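RagB/SusD domain protein (Flavobacterium johnsoniae, PDB 5J5U) probably binds chitin or chitin-derived oligosaccharides at the cell surface, as a SusD-type protein of a chitin-utilization locus. Local coordinates at residues Gln47-Ser52 and Asp258-Leu263. Numbering follows the deposited sequence.
Sequences QHYSGS and DHFSSL
In Ser52 the hydroxyl is turned between the backbone N and the carbonyl carbon (chi1 83°), and in Asp258 chi1 of -67° sets CG beside the backbone N. Ser52 OG donates to Asp258 OD1 at 2.7 Å, meeting it from above the carboxylate plane, 43° out. The same OG caps helix 53-60 by accepting from the N of Val55. Next along is a minimal two-stranded antiparallel sheet: Ser50 and His259 form the hydrogen-bonded pair, with Ser50 N to His259 O at 3.0 Å and His259 N to Ser50 O at 3.2 Å. The side chains of Tyr49 and Phe260, the non-hydrogen-bonded pair, run side by side and point the same way, Tyr49 CE1 lying 3.9 Å from Phe260 CE1 at the edge of the Phe260 ring. Beyond them Ser261 N reaches His48 O at 3.1 Å; Ser261 OG lies a doubtfully short 2.4 Å from Gln47 O, in the Schellman motif ending helix 31-45. An alanine at Asp258 would probably leave the Ser52 hydroxyl without its acceptor and freer to turn from its cap. This buried pair thus joins segments 206 residues apart in a largely helical chain, Ser52 and Ser261 standing at the N-caps of helices 53-60 and 262-270.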
ATOM      1  N   GLN A  47     -11.442   4.844  -0.660  1.00 16.51           N
ATOM      2  CA  GLN A  47     -12.627   4.487   0.096  1.00 12.85           C
ATOM      3  C   GLN A  47     -12.446   3.187   0.885  1.00 16.38           C
ATOM      4  O   GLN A  47     -13.347   2.344   0.964  1.00 15.50           O
ATOM      5  CB  GLN A  47     -13.827   4.413  -0.842  1.00 10.77           C
ATOM      6  CG  GLN A  47     -14.047   5.713  -1.602  1.00 10.21           C
ATOM      7  CD  GLN A  47     -15.376   5.762  -2.405  1.00 17.60           C
ATOM      8  OE1 GLN A  47     -15.939   4.727  -2.785  1.00 14.01           O
ATOM      9  NE2 GLN A  47     -15.859   6.979  -2.673  1.00 13.74           N
ATOM     10  N   HIS A  48     -11.258   3.034   1.463  1.00 11.81           N
ATOM     11  CA  HIS A  48     -11.044   2.061   2.503  1.00 10.92           C
ATOM     12  C   HIS A  48     -11.792   2.506   3.781  1.00 15.23           C
ATOM     13  O   HIS A  48     -12.362   1.675   4.498  1.00 14.82           O
ATOM     14  CB  HIS A  48      -9.551   1.912   2.796  1.00  9.64           C
ATOM     15  CG  HIS A  48      -8.862   0.906   1.929  1.00 12.71           C
ATOM     16  ND1 HIS A  48      -7.489   0.761   1.910  1.00 13.77           N
ATOM     17  CD2 HIS A  48      -9.345   0.008   1.044  1.00 11.09           C
ATOM     18  CE1 HIS A  48      -7.162  -0.197   1.056  1.00 12.37           C
ATOM     19  NE2 HIS A  48      -8.272  -0.662   0.514  1.00 10.28           N
ATOM     20  N   TYR A  49     -11.788   3.812   4.072  1.00  9.63           N
ATOM     21  CA  TYR A  49     -12.387   4.310   5.327  1.00 11.37           C
ATOM     22  C   TYR A  49     -13.320   5.516   5.184  1.00 14.30           C
ATOM     23  O   TYR A  49     -13.171   6.338   4.253  1.00 11.90           O
ATOM     24  CB  TYR A  49     -11.284   4.716   6.313  1.00 10.16           C
ATOM     25  CG  TYR A  49     -10.107   3.770   6.411  1.00 10.64           C
ATOM     26  CD1 TYR A  49     -10.181   2.614   7.178  1.00 10.21           C
ATOM     27  CD2 TYR A  49      -8.917   4.055   5.773  1.00 12.68           C
ATOM     28  CE1 TYR A  49      -9.115   1.765   7.299  1.00 13.31           C
ATOM     29  CE2 TYR A  49      -7.811   3.199   5.894  1.00 15.28           C
ATOM     30  CZ  TYR A  49      -7.922   2.052   6.660  1.00 13.18           C
ATOM     31  OH  TYR A  49      -6.846   1.189   6.774  1.00 10.08           O
ATOM     32  N   SER A  50     -14.242   5.664   6.136  1.00 11.09           N
ATOM     33  CA  SER A  50     -14.991   6.920   6.272  1.00 10.39           C
ATOM     34  C   SER A  50     -15.537   7.127   7.702  1.00 10.08           C
ATOM     35  O   SER A  50     -15.700   6.180   8.456  1.00 17.56           O
ATOM     36  CB  SER A  50     -16.127   6.965   5.236  1.00 12.49           C
ATOM     37  OG  SER A  50     -16.592   8.294   5.051  1.00 14.05           O
ATOM     38  N   GLY A  51     -15.826   8.361   8.090  1.00 10.35           N
ATOM     39  CA  GLY A  51     -16.435   8.569   9.389  1.00 12.29           C
ATOM     40  C   GLY A  51     -15.775   9.552  10.325  1.00 12.80           C
ATOM     41  O   GLY A  51     -16.466  10.337  10.975  1.00 12.82           O
ATOM     42  N   SER A  52     -14.452   9.483  10.436  1.00 12.16           N
ATOM     43  CA  SER A  52     -13.716  10.410  11.288  1.00 12.16           C
ATOM     44  C   SER A  52     -13.610  11.795  10.632  1.00 14.92           C
ATOM     45  O   SER A  52     -13.753  11.922   9.419  1.00 13.71           O
ATOM     46  CB  SER A  52     -12.315   9.883  11.594  1.00 14.47           C
ATOM     47  OG  SER A  52     -11.397  10.184  10.552  1.00 15.32           O
ATOM     48  N   ASP A 258     -12.686   6.253  13.170  1.00 15.01           N
ATOM     49  CA  ASP A 258     -12.660   5.722  11.810  1.00 14.71           C
ATOM     50  C   ASP A 258     -13.468   4.436  11.708  1.00 14.50           C
ATOM     51  O   ASP A 258     -13.398   3.589  12.596  1.00 12.73           O
ATOM     52  CB  ASP A 258     -11.226   5.455  11.334  1.00 11.79           C
ATOM     53  CG  ASP A 258     -10.407   6.733  11.164  1.00 18.92           C
ATOM     54  OD1 ASP A 258     -10.736   7.558  10.267  1.00 14.92           O
ATOM     55  OD2 ASP A 258      -9.410   6.895  11.919  1.00 16.71           O
ATOM     56  N   HIS A 259     -14.231   4.310  10.617  1.00 16.00           N
ATOM     57  CA  HIS A 259     -14.948   3.082  10.255  1.00 11.91           C
ATOM     58  C   HIS A 259     -14.509   2.644   8.881  1.00 15.82           C
ATOM     59  O   HIS A 259     -13.943   3.438   8.127  1.00 14.38           O
ATOM     60  CB  HIS A 259     -16.462   3.277  10.226  1.00 11.38           C
ATOM     61  CG  HIS A 259     -17.039   3.881  11.468  1.00 15.13           C
ATOM     62  ND1 HIS A 259     -17.890   3.186  12.305  1.00 14.68           N
ATOM     63  CD2 HIS A 259     -16.906   5.116  12.008  1.00 14.94           C
ATOM     64  CE1 HIS A 259     -18.263   3.972  13.301  1.00 15.16           C
ATOM     65  NE2 HIS A 259     -17.674   5.145  13.148  1.00 16.13           N
ATOM     66  N   PHE A 260     -14.794   1.394   8.534  1.00 11.80           N
ATOM     67  CA  PHE A 260     -14.615   0.944   7.159  1.00 14.37           C
ATOM     68  C   PHE A 260     -15.704   1.554   6.294  1.00 14.01           C
ATOM     69  O   PHE A 260     -16.788   1.898   6.779  1.00 16.07           O
ATOM     70  CB  PHE A 260     -14.622  -0.595   7.065  1.00 14.96           C
ATOM     71  CG  PHE A 260     -13.487  -1.242   7.811  1.00 16.48           C
ATOM     72  CD1 PHE A 260     -12.181  -0.843   7.583  1.00 14.24           C
ATOM     73  CD2 PHE A 260     -13.719  -2.250   8.738  1.00 16.43           C
ATOM     74  CE1 PHE A 260     -11.126  -1.417   8.260  1.00 11.31           C
ATOM     75  CE2 PHE A 260     -12.658  -2.841   9.416  1.00 14.23           C
ATOM     76  CZ  PHE A 260     -11.357  -2.420   9.176  1.00 13.96           C
ATOM     77  N   SER A 261     -15.418   1.745   5.018  1.00 14.76           N
ATOM     78  CA  SER A 261     -16.407   2.382   4.161  1.00 18.52           C
ATOM     79  C   SER A 261     -17.554   1.427   3.820  1.00 16.52           C
ATOM     80  O   SER A 261     -17.390   0.209   3.871  1.00 15.10           O
ATOM     81  CB  SER A 261     -15.742   2.889   2.889  1.00 16.32           C
ATOM     82  OG  SER A 261     -15.458   1.816   2.013  1.00 21.72           O
ATOM     83  N   SER A 262     -18.708   1.976   3.465  1.00 16.62           N
ATOM     84  CA  SER A 262     -19.834   1.148   3.036  1.00 16.92           C
ATOM     85  C   SER A 262     -19.461   0.281   1.822  1.00 18.10           C
ATOM     86  O   SER A 262     -19.942  -0.832   1.675  1.00 16.96           O
ATOM     87  CB  SER A 262     -21.057   2.023   2.722  1.00 16.84           C
ATOM     88  OG  SER A 262     -20.773   2.981   1.705  1.00 17.13           O
ATOM     89  N   LEU A 263     -18.601   0.792   0.948  1.00 19.07           N
ATOM     90  CA  LEU A 263     -18.169   0.024  -0.217  1.00 15.09           C
ATOM     91  C   LEU A 263     -17.488  -1.306   0.201  1.00 18.37           C
ATOM     92  O   LEU A 263     -17.824  -2.396  -0.303  1.00 21.67           O
ATOM     93  CB  LEU A 263     -17.232   0.874  -1.077  1.00 10.57           C
ATOM     94  CG  LEU A 263     -16.734   0.268  -2.393  1.00 16.16           C
ATOM     95  CD1 LEU A 263     -17.871   0.091  -3.409  1.00 14.40           C
ATOM     96  CD2 LEU A 263     -15.591   1.118  -2.965  1.00 11.80           C
TER